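Local coordinates for uncharacterized protein (Methanosarcina mazei, PDB 3R6A) that is of unknown function but belongs to the glyoxalase/bleomycin resistance protein/dioxygenase superfamily and forms a two-chain assembly, at residues Q7-L12 / L45-T50; T70-S75 / E114-S119; R11-D16 / E59-F64; I90-S95 / N102-H107. One frame throughout, in Å; residues are numbered along the deposited sequence.

Interaction 1: residues Q7-L12 / L45-T50; sequences QILSRL and LAQIST
Gln-7 and Gln-47 reach toward each other tip to tip, OE1 of Gln-7 lying 3.6 Å from NE2 of Gln-47, with the two amide planes 43° apart. Gln-47 has CG anti to the backbone N (chi1 -176°) and an extended chain beyond it. One N-H of its NE2 donates to Ser-49 O of its own segment at 3.0 Å, a bond lying in the Gln-47 amide plane that fixes the rotation of the amide. At Ile-8 it is the backbone that takes part. Its carbonyl O accepts a hydrogen bond from a water, which also bonds to Ser-10 OG and, at 2.8 Å, to Thr-50 OG1. The side chain of Leu-9 crosses that of Gln-47 at about a right angle; its CD2 is 3.7 Å from Gln-47 NE2 and 4.0 Å from Thr-50 CB. The CA of Leu-9 also makes a C-H...O contact with Thr-50 O, at 3.3 Å. Ser-10 N gives the one direct hydrogen bond between the segments, to that same carbonyl (3.0 Å, 152° at the hydrogen). Ser-10 OG also bonds to Ser-10 OG of the second subunit, so the contact borders the dimer interface. Segment 7-12 lies between strands 51-55 and 69-73, with backbone bonds to both. Strand 44-48 is one place further across the sheet, and the turn after it brings Thr-50 against strand 5-14, while helix 17-27 packs on Leu-12 and Ile-48.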
# COMPACT_ATOMS: atom_id res chain seq x y z
N GLN B 7 4.11 2.05 10.94
CA GLN B 7 3.72 1.08 9.92
C GLN B 7 3.25 1.80 8.68
O GLN B 7 2.70 2.90 8.76
CB GLN B 7 2.55 0.21 10.38
CG GLN B 7 2.83 -0.83 11.43
CD GLN B 7 1.64 -1.77 11.59
OE1 GLN B 7 0.51 -1.33 11.80
NE2 GLN B 7 1.90 -3.07 11.47
N ILE B 8 3.46 1.16 7.53
CA ILE B 8 2.98 1.70 6.26
C ILE B 8 1.95 0.67 5.84
O ILE B 8 2.28 -0.50 5.60
CB ILE B 8 4.11 1.79 5.22
CG1 ILE B 8 5.15 2.80 5.70
CG2 ILE B 8 3.53 2.21 3.87
CD1 ILE B 8 6.32 3.02 4.73
N LEU B 9 0.69 1.09 5.78
CA LEU B 9 -0.39 0.18 5.43
C LEU B 9 -0.86 0.33 3.99
O LEU B 9 -1.17 1.43 3.53
CB LEU B 9 -1.56 0.41 6.39
CG LEU B 9 -1.18 0.33 7.87
CD1 LEU B 9 -2.36 0.76 8.73
CD2 LEU B 9 -0.76 -1.10 8.20
N SER B 10 -0.90 -0.80 3.28
CA SER B 10 -1.36 -0.82 1.89
C SER B 10 -2.87 -0.99 1.90
O SER B 10 -3.41 -1.77 2.67
CB SER B 10 -0.70 -1.98 1.15
OG SER B 10 0.71 -1.86 1.20
N ARG B 11 -3.54 -0.27 1.01
CA ARG B 11 -4.99 -0.27 0.94
C ARG B 11 -5.59 -1.08 -0.20
O ARG B 11 -5.18 -0.94 -1.35
CB ARG B 11 -5.49 1.17 0.84
CG ARG B 11 -5.06 2.06 2.00
CD ARG B 11 -5.03 3.53 1.58
NE ARG B 11 -6.35 4.09 1.29
CZ ARG B 11 -7.16 4.63 2.20
NH1 ARG B 11 -6.79 4.69 3.47
NH2 ARG B 11 -8.33 5.14 1.83
N LEU B 12 -6.57 -1.92 0.14
CA LEU B 12 -7.27 -2.72 -0.85
C LEU B 12 -8.75 -2.38 -0.68
O LEU B 12 -9.22 -2.16 0.45
CB LEU B 12 -7.04 -4.22 -0.64
CG LEU B 12 -5.61 -4.73 -0.83
CD1 LEU B 12 -5.61 -6.26 -0.76
CD2 LEU B 12 -5.06 -4.27 -2.17
N LEU B 45 -13.94 -1.12 7.79
CA LEU B 45 -12.48 -1.17 7.76
C LEU B 45 -11.91 -2.34 8.57
O LEU B 45 -12.29 -2.55 9.72
CB LEU B 45 -11.92 0.13 8.33
CG LEU B 45 -10.40 0.29 8.30
CD1 LEU B 45 -9.94 0.41 6.85
CD2 LEU B 45 -9.99 1.53 9.08
N ALA B 46 -11.01 -3.09 7.95
CA ALA B 46 -10.36 -4.21 8.63
C ALA B 46 -8.86 -4.16 8.33
O ALA B 46 -8.44 -3.62 7.31
CB ALA B 46 -10.93 -5.53 8.14
N GLN B 47 -8.06 -4.71 9.23
CA GLN B 47 -6.62 -4.76 8.99
C GLN B 47 -6.13 -6.18 9.20
O GLN B 47 -6.43 -6.80 10.22
CB GLN B 47 -5.84 -3.83 9.92
CG GLN B 47 -4.33 -3.81 9.59
CD GLN B 47 -3.51 -2.96 10.54
OE1 GLN B 47 -3.99 -1.95 11.06
NE2 GLN B 47 -2.26 -3.35 10.76
N ILE B 48 -5.39 -6.69 8.22
CA ILE B 48 -4.81 -8.03 8.32
C ILE B 48 -3.36 -7.84 7.89
O ILE B 48 -3.10 -7.32 6.80
CB ILE B 48 -5.56 -9.03 7.42
CG1 ILE B 48 -4.92 -10.41 7.54
CG2 ILE B 48 -5.58 -8.54 5.99
CD1 ILE B 48 -5.80 -11.53 7.06
N SER B 49 -2.42 -8.23 8.75
CA SER B 49 -1.00 -8.00 8.48
C SER B 49 -0.92 -6.48 8.28
O SER B 49 -1.51 -5.74 9.07
CB SER B 49 -0.55 -8.74 7.22
OG SER B 49 0.84 -8.57 7.01
N THR B 50 -0.21 -6.02 7.25
CA THR B 50 -0.09 -4.57 6.99
C THR B 50 -1.02 -4.12 5.86
O THR B 50 -0.76 -3.11 5.19
CB THR B 50 1.36 -4.15 6.65
OG1 THR B 50 1.84 -4.86 5.50
CG2 THR B 50 2.27 -4.44 7.83
O HOH W 1 1.94 -2.64 3.73

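Interaction 2: residues T70-S75 / E114-S119; sequences TFLVDS and EYVEHS
With CG beside the backbone N in both Phe-71 and Tyr-115 (chi1 near -70°), the two side chains run alongside each other, pointing the same way. Their rings form a T-shaped pair, the edge of Phe-71 toward the face of Tyr-115, with planes at 74° and CD2 of Phe-71 3.7 Å from CE1 of Tyr-115. Val-73 CG1 meets the edge of the Tyr-115 ring. On the other side of the sheet, Leu-72 CD1 sits over the centre of the His-118 ring, 3.5 Å from its centroid and 14° off the normal, a CH-pi contact. The backbones pair in parallel: Phe-71 N bonds Glu-114 O, Val-116 N bonds Phe-71 O, and Val-73 N bonds Val-116 O at 2.8 Å. Beyond them a water carries the ladder on, donating to Val-73 O and accepting from His-118 N. Glu-117 OE1 accepts from Leu-76 N at the start of helix 76-84. Thr-70 OG1 donates to the anti lone pair of Glu-114 OE1 at 2.8 Å. Arg-11 NH1 binds both oxygens, as a salt bridge to OE1 and a hydrogen bond to OG1. With a hydroxyl and a guanidinium N-H on the same oxygen, the Glu-114 carboxylate is held in place from two neighbouring strands.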
# COMPACT_ATOMS: atom_id res chain seq x y z
N THR B 70 -1.68 4.42 3.80
CA THR B 70 -1.90 4.94 5.14
C THR B 70 -0.63 4.75 5.97
O THR B 70 -0.06 3.66 6.02
CB THR B 70 -3.08 4.21 5.81
OG1 THR B 70 -4.29 4.55 5.12
CG2 THR B 70 -3.21 4.60 7.28
N PHE B 71 -0.18 5.83 6.60
CA PHE B 71 1.01 5.80 7.43
C PHE B 71 0.59 5.90 8.88
O PHE B 71 0.01 6.90 9.29
CB PHE B 71 1.94 6.98 7.14
CG PHE B 71 2.61 6.96 5.80
CD1 PHE B 71 2.36 5.94 4.88
CD2 PHE B 71 3.50 7.97 5.45
CE1 PHE B 71 2.99 5.95 3.63
CE2 PHE B 71 4.13 7.99 4.21
CZ PHE B 71 3.87 6.97 3.30
N LEU B 72 0.87 4.86 9.66
CA LEU B 72 0.57 4.88 11.09
C LEU B 72 1.81 5.54 11.70
O LEU B 72 2.94 5.08 11.48
CB LEU B 72 0.40 3.45 11.63
CG LEU B 72 0.18 3.25 13.13
CD1 LEU B 72 -1.05 4.03 13.60
CD2 LEU B 72 -0.01 1.76 13.39
N VAL B 73 1.61 6.63 12.43
CA VAL B 73 2.73 7.37 13.02
C VAL B 73 2.61 7.58 14.52
O VAL B 73 1.53 7.42 15.10
CB VAL B 73 2.88 8.76 12.33
CG1 VAL B 73 3.02 8.58 10.83
CG2 VAL B 73 1.67 9.63 12.64
N ASP B 74 3.72 7.95 15.15
CA ASP B 74 3.73 8.18 16.58
C ASP B 74 3.10 9.53 16.94
O ASP B 74 2.40 9.64 17.94
CB ASP B 74 5.17 8.12 17.10
CG ASP B 74 6.02 9.28 16.61
OD1 ASP B 74 5.81 9.75 15.47
OD2 ASP B 74 6.91 9.72 17.37
N SER B 75 3.34 10.53 16.11
CA SER B 75 2.81 11.87 16.36
C SER B 75 2.39 12.63 15.10
O SER B 75 3.23 13.00 14.29
CB SER B 75 3.85 12.69 17.12
OG SER B 75 3.48 14.06 17.19
N GLU B 114 -2.81 9.10 3.95
CA GLU B 114 -3.56 9.27 5.18
C GLU B 114 -2.60 8.98 6.33
O GLU B 114 -1.98 7.92 6.38
CB GLU B 114 -4.74 8.30 5.26
CG GLU B 114 -5.44 8.33 6.61
CD GLU B 114 -6.49 7.26 6.75
OE1 GLU B 114 -6.25 6.12 6.27
OE2 GLU B 114 -7.55 7.54 7.34
N TYR B 115 -2.45 9.95 7.23
CA TYR B 115 -1.58 9.79 8.39
C TYR B 115 -2.48 9.51 9.59
O TYR B 115 -3.43 10.26 9.86
CB TYR B 115 -0.76 11.06 8.64
CG TYR B 115 0.35 11.26 7.64
CD1 TYR B 115 1.67 10.97 7.98
CD2 TYR B 115 0.09 11.74 6.36
CE1 TYR B 115 2.71 11.15 7.06
CE2 TYR B 115 1.12 11.93 5.43
CZ TYR B 115 2.42 11.64 5.80
OH TYR B 115 3.46 11.86 4.91
N VAL B 116 -2.18 8.44 10.32
CA VAL B 116 -3.01 8.08 11.47
C VAL B 116 -2.19 7.94 12.74
O VAL B 116 -1.06 7.45 12.72
CB VAL B 116 -3.73 6.75 11.20
CG1 VAL B 116 -4.61 6.39 12.39
CG2 VAL B 116 -4.56 6.85 9.93
N GLU B 117 -2.77 8.37 13.85
CA GLU B 117 -2.14 8.28 15.15
C GLU B 117 -3.13 7.53 16.03
O GLU B 117 -4.28 7.95 16.18
CB GLU B 117 -1.89 9.68 15.72
CG GLU B 117 -1.14 9.69 17.04
CD GLU B 117 -1.05 11.08 17.64
OE1 GLU B 117 -0.45 11.97 17.00
OE2 GLU B 117 -1.58 11.29 18.75
N HIS B 118 -2.71 6.41 16.59
CA HIS B 118 -3.58 5.61 17.45
C HIS B 118 -3.45 6.04 18.91
O HIS B 118 -2.35 6.31 19.40
CB HIS B 118 -3.24 4.13 17.32
CG HIS B 118 -3.73 3.50 16.05
ND1 HIS B 118 -3.27 2.29 15.59
CD2 HIS B 118 -4.67 3.91 15.16
CE1 HIS B 118 -3.91 1.97 14.47
NE2 HIS B 118 -4.76 2.94 14.19
N SER B 119 -4.58 6.13 19.60
CA SER B 119 -4.58 6.51 21.01
C SER B 119 -4.24 5.27 21.83
O SER B 119 -3.87 4.23 21.27
CB SER B 119 -5.95 7.06 21.41
OG SER B 119 -6.97 6.11 21.15
O HOH W 2 0.01 5.86 16.59

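Interaction 3: residues R11-D16 / E59-F64; sequences RLYVAD and EALKPF
Arg-11 donates through NH2 to the backbone O of Phe-64 at 2.9 Å, with 160° at the hydrogen. The acceptor lies near the guanidinium plane, whereas NH2 approaches the carbonyl from one flank, at a C=O...N angle of 125°. NE of the same guanidinium donates to Tyr-13 OH at 3.0 Å, again close to its plane. Two residues apart on one strand, Arg-11 and Tyr-13 therefore meet at their polar ends. The bend of the arginine chain at chi3 (67°) places NE for that bond, while NH1 is bonded on the neighbouring strands of the sheet. All three guanidinium nitrogens thus have partners, which holds this buried guanidinium in position.

The apolar contacts rest on Tyr-13, whose CE1 is 3.9 Å from Phe-64 CB and whose CB is 4.1 Å from Leu-61 CD1. The other leucine methyl, CD2, lies at the edge of the tyrosine ring. Leu-61 CD1 also comes to 3.4 Å from the carbonyl O of Val-14, a contact with backbone where the strand gives way to loop. Ile-54 of the adjacent strand touches Arg-11, Tyr-13 and Leu-61 alike.

The contact packs the short helix 58-61, and the residues after it as far as Phe-64, over one face of the strand 5-14, within the mixed beta-sheet and flanking helices of a glyoxalase-superfamily fold.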
# COMPACT_ATOMS: atom_id res chain seq x y z
N ARG B 11 -3.54 -0.27 1.01
CA ARG B 11 -4.99 -0.27 0.94
C ARG B 11 -5.59 -1.08 -0.20
O ARG B 11 -5.18 -0.94 -1.35
CB ARG B 11 -5.49 1.17 0.84
CG ARG B 11 -5.06 2.06 2.00
CD ARG B 11 -5.03 3.53 1.58
NE ARG B 11 -6.35 4.09 1.29
CZ ARG B 11 -7.16 4.63 2.20
NH1 ARG B 11 -6.79 4.69 3.47
NH2 ARG B 11 -8.33 5.14 1.83
N LEU B 12 -6.57 -1.92 0.14
CA LEU B 12 -7.27 -2.72 -0.85
C LEU B 12 -8.75 -2.38 -0.68
O LEU B 12 -9.22 -2.16 0.45
CB LEU B 12 -7.04 -4.22 -0.64
CG LEU B 12 -5.61 -4.73 -0.83
CD1 LEU B 12 -5.61 -6.26 -0.76
CD2 LEU B 12 -5.06 -4.27 -2.17
N TYR B 13 -9.47 -2.33 -1.79
CA TYR B 13 -10.89 -1.98 -1.79
C TYR B 13 -11.72 -3.14 -2.30
O TYR B 13 -11.50 -3.63 -3.41
CB TYR B 13 -11.08 -0.75 -2.69
CG TYR B 13 -10.08 0.33 -2.39
CD1 TYR B 13 -10.34 1.31 -1.44
CD2 TYR B 13 -8.83 0.33 -3.01
CE1 TYR B 13 -9.39 2.27 -1.11
CE2 TYR B 13 -7.87 1.29 -2.69
CZ TYR B 13 -8.15 2.25 -1.74
OH TYR B 13 -7.21 3.20 -1.43
N VAL B 14 -12.67 -3.57 -1.49
CA VAL B 14 -13.52 -4.70 -1.83
C VAL B 14 -14.99 -4.40 -1.56
O VAL B 14 -15.33 -3.46 -0.84
CB VAL B 14 -13.10 -5.95 -1.03
CG1 VAL B 14 -11.64 -6.29 -1.33
CG2 VAL B 14 -13.29 -5.70 0.47
N ALA B 15 -15.87 -5.21 -2.14
CA ALA B 15 -17.30 -5.03 -1.97
C ALA B 15 -17.76 -5.49 -0.59
O ALA B 15 -18.59 -4.83 0.05
CB ALA B 15 -18.05 -5.80 -3.05
N ASP B 16 -17.23 -6.61 -0.12
CA ASP B 16 -17.62 -7.15 1.18
C ASP B 16 -16.44 -7.76 1.92
O ASP B 16 -15.67 -8.52 1.34
CB ASP B 16 -18.71 -8.20 1.00
CG ASP B 16 -19.96 -7.64 0.35
OD1 ASP B 16 -20.64 -6.81 1.00
OD2 ASP B 16 -20.26 -8.01 -0.80
N GLU B 59 -19.60 3.05 -5.12
CA GLU B 59 -19.80 4.48 -4.94
C GLU B 59 -19.21 4.94 -3.61
O GLU B 59 -18.55 5.97 -3.53
CB GLU B 59 -21.29 4.83 -4.98
CG GLU B 59 -22.07 4.13 -6.09
CD GLU B 59 -22.35 2.67 -5.77
OE1 GLU B 59 -23.02 2.41 -4.75
OE2 GLU B 59 -21.91 1.79 -6.54
N ALA B 60 -19.45 4.16 -2.56
CA ALA B 60 -18.95 4.49 -1.23
C ALA B 60 -17.42 4.44 -1.18
O ALA B 60 -16.79 5.19 -0.44
CB ALA B 60 -19.54 3.53 -0.19
N LEU B 61 -16.83 3.54 -1.97
CA LEU B 61 -15.38 3.36 -2.02
C LEU B 61 -14.65 4.39 -2.87
O LEU B 61 -13.47 4.68 -2.62
CB LEU B 61 -15.05 1.97 -2.56
CG LEU B 61 -15.42 0.73 -1.75
CD1 LEU B 61 -15.16 -0.51 -2.58
CD2 LEU B 61 -14.61 0.69 -0.46
N LYS B 62 -15.33 4.94 -3.86
CA LYS B 62 -14.72 5.91 -4.77
C LYS B 62 -13.79 6.93 -4.11
O LYS B 62 -12.61 7.02 -4.46
CB LYS B 62 -15.79 6.64 -5.58
CG LYS B 62 -15.22 7.44 -6.75
CD LYS B 62 -16.31 8.05 -7.63
CE LYS B 62 -17.04 9.20 -6.94
NZ LYS B 62 -17.93 9.93 -7.89
N PRO B 63 -14.29 7.72 -3.14
CA PRO B 63 -13.44 8.72 -2.49
C PRO B 63 -12.24 8.13 -1.74
O PRO B 63 -11.20 8.78 -1.61
CB PRO B 63 -14.41 9.45 -1.57
CG PRO B 63 -15.39 8.39 -1.21
CD PRO B 63 -15.63 7.71 -2.54
N PHE B 64 -12.39 6.91 -1.24
CA PHE B 64 -11.31 6.25 -0.50
C PHE B 64 -10.16 5.84 -1.41
O PHE B 64 -9.01 5.75 -0.97
CB PHE B 64 -11.86 5.02 0.24
CG PHE B 64 -12.76 5.37 1.39
CD1 PHE B 64 -12.22 5.68 2.63
CD2 PHE B 64 -14.13 5.43 1.21
CE1 PHE B 64 -13.05 6.06 3.69
CE2 PHE B 64 -14.97 5.81 2.26
CZ PHE B 64 -14.43 6.13 3.50

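Interaction 4: residues I90-S95 / N102-H107; sequences IIRGPS and NMTVRH
Ile-91 and Arg-92 both face Thr-104 across the beta hairpin of strands 89-97 and 100-106, forming a classic beta bulge. The carbonyl O of Thr-104 accepts from two donors, Ile-91 N at 2.9 Å and Arg-92 N at 3.3 Å, the second the longer. In return Thr-104 N donates to Arg-92 O at 2.9 Å. The Arg-92 carbonyl also receives a C-H...O contact from CA of residue 103, which is selenomethionine (Met-103). The register then slips by one residue once more, a second bulge, past Gly-93 and the cis peptide before Pro-94. Gly-93 has a positive phi of 74°, a conformation that favours glycine. Regular pairing returns at Ser-95 and Asn-102, where the two backbones satisfy each other: Ser-95 N donates to Asn-102 O, and Asn-102 N to Ser-95 O. Asn-102 O takes a further C-H...O contact from Pro-94 CA at 3.3 Å.

The side chains of Arg-92 and Thr-104 lie side by side, pointing the same way, with their CB atoms 3.7 Å apart. On the opposite face, Pro-94 CG approaches SE of Met-103 to 4.1 Å, and helix 76-84 covers this side through Lys-80, Leu-83 and Glu-84. Next to them a chi2 of -60° turns CD1 of Ile-90 onto CG2 of Val-105, 3.5 Å away and tighter than usual carbon-carbon contact.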
# COMPACT_ATOMS: atom_id res chain seq x y z
N ILE B 90 -1.99 19.97 3.74
CA ILE B 90 -2.84 19.19 4.64
C ILE B 90 -4.25 19.45 4.14
O ILE B 90 -4.77 20.55 4.29
CB ILE B 90 -2.72 19.67 6.09
CG1 ILE B 90 -1.25 19.75 6.50
CG2 ILE B 90 -3.50 18.73 7.01
CD1 ILE B 90 -0.51 18.43 6.41
N ILE B 91 -4.88 18.43 3.54
CA ILE B 91 -6.22 18.61 2.99
C ILE B 91 -7.40 18.17 3.86
O ILE B 91 -8.55 18.51 3.57
CB ILE B 91 -6.33 17.94 1.60
CG1 ILE B 91 -6.06 16.45 1.71
CG2 ILE B 91 -5.32 18.58 0.64
CD1 ILE B 91 -6.09 15.73 0.37
N ARG B 92 -7.13 17.42 4.93
CA ARG B 92 -8.17 16.96 5.85
C ARG B 92 -7.57 16.79 7.24
O ARG B 92 -6.52 16.17 7.37
CB ARG B 92 -8.75 15.61 5.44
CG ARG B 92 -9.58 15.60 4.19
CD ARG B 92 -10.26 14.24 4.06
NE ARG B 92 -11.14 13.97 5.20
CZ ARG B 92 -12.22 14.69 5.51
NH1 ARG B 92 -12.55 15.75 4.77
NH2 ARG B 92 -12.96 14.36 6.55
N GLY B 93 -8.24 17.32 8.26
CA GLY B 93 -7.74 17.17 9.62
C GLY B 93 -6.55 18.04 9.94
O GLY B 93 -6.25 18.99 9.20
N PRO B 94 -5.84 17.76 11.05
CA PRO B 94 -6.07 16.68 12.02
C PRO B 94 -7.49 16.65 12.58
O PRO B 94 -8.07 17.69 12.92
CB PRO B 94 -5.04 16.95 13.10
CG PRO B 94 -3.92 17.60 12.35
CD PRO B 94 -4.66 18.55 11.44
N SER B 95 -8.05 15.45 12.70
CA SER B 95 -9.40 15.27 13.22
C SER B 95 -9.42 14.09 14.17
O SER B 95 -8.73 13.10 13.95
CB SER B 95 -10.39 15.01 12.08
OG SER B 95 -10.42 16.09 11.17
N ASN B 102 -6.58 11.47 12.76
CA ASN B 102 -6.07 11.26 11.41
C ASN B 102 -6.03 12.58 10.66
O ASN B 102 -6.59 13.58 11.11
CB ASN B 102 -6.97 10.33 10.58
CG ASN B 102 -7.39 9.07 11.32
OD1 ASN B 102 -6.63 8.50 12.10
ND2 ASN B 102 -8.60 8.60 11.03
N MSE B 103 -5.36 12.55 9.52
CA MSE B 103 -5.28 13.70 8.61
C MSE B 103 -4.91 13.13 7.26
O MSE B 103 -4.27 12.08 7.16
CB MSE B 103 -4.24 14.72 9.07
CG MSE B 103 -2.80 14.26 9.03
SE MSE B 103 -1.60 15.72 9.50
CE MSE B 103 0.09 14.79 9.28
N THR B 104 -5.34 13.80 6.20
CA THR B 104 -5.03 13.36 4.85
C THR B 104 -4.17 14.45 4.25
O THR B 104 -4.46 15.64 4.40
CB THR B 104 -6.31 13.15 4.03
OG1 THR B 104 -7.08 12.09 4.63
CG2 THR B 104 -5.97 12.74 2.60
N VAL B 105 -3.11 14.05 3.58
CA VAL B 105 -2.15 15.00 3.04
C VAL B 105 -1.81 14.78 1.58
O VAL B 105 -1.69 13.65 1.13
CB VAL B 105 -0.83 14.91 3.84
CG1 VAL B 105 0.20 15.88 3.29
CG2 VAL B 105 -1.10 15.18 5.32
N ARG B 106 -1.65 15.88 0.84
CA ARG B 106 -1.25 15.78 -0.55
C ARG B 106 0.22 16.19 -0.59
O ARG B 106 0.55 17.36 -0.37
CB ARG B 106 -2.06 16.72 -1.46
CG ARG B 106 -1.64 16.63 -2.93
CD ARG B 106 -2.43 17.60 -3.81
NE ARG B 106 -2.16 17.43 -5.24
CZ ARG B 106 -1.07 17.88 -5.87
NH1 ARG B 106 -0.14 18.55 -5.21
NH2 ARG B 106 -0.92 17.66 -7.16
N HIS B 107 1.09 15.23 -0.85
CA HIS B 107 2.52 15.51 -0.94
C HIS B 107 2.76 16.34 -2.20
O HIS B 107 1.97 16.32 -3.13
CB HIS B 107 3.30 14.20 -1.04
CG HIS B 107 3.30 13.39 0.21
ND1 HIS B 107 3.81 12.11 0.27
CD2 HIS B 107 2.87 13.68 1.47
CE1 HIS B 107 3.70 11.65 1.51
NE2 HIS B 107 3.14 12.58 2.25

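How the interactions relate
All four interactions reach one mixed sheet. Interactions 1 and 2, centres 12 Å apart, are joined where strands 5-14 and 69-73 pair: Leu-9 N lies 2.7 Å from Thr-70 O, and Gln-7 O 2.8 Å from Leu-72 N, probable hydrogen bonds. Interaction 3 shares Arg-11 and Leu-12 with interaction 1; although its centre is 20 Å from that of interaction 2, Arg-11 NH1 spans the two, 3.2 Å from Glu-114 OE1. Interactions 2 and 4 meet through strands 112-118 and 100-106, with Tyr-115 OH 2.8 Å from His-107 NE2. Interaction 4 stays about 7 Å, nearest atoms, from both interactions 1 and 3. Interactions 1, 2 and 3 also touch the second subunit, as does His-107 of interaction 4.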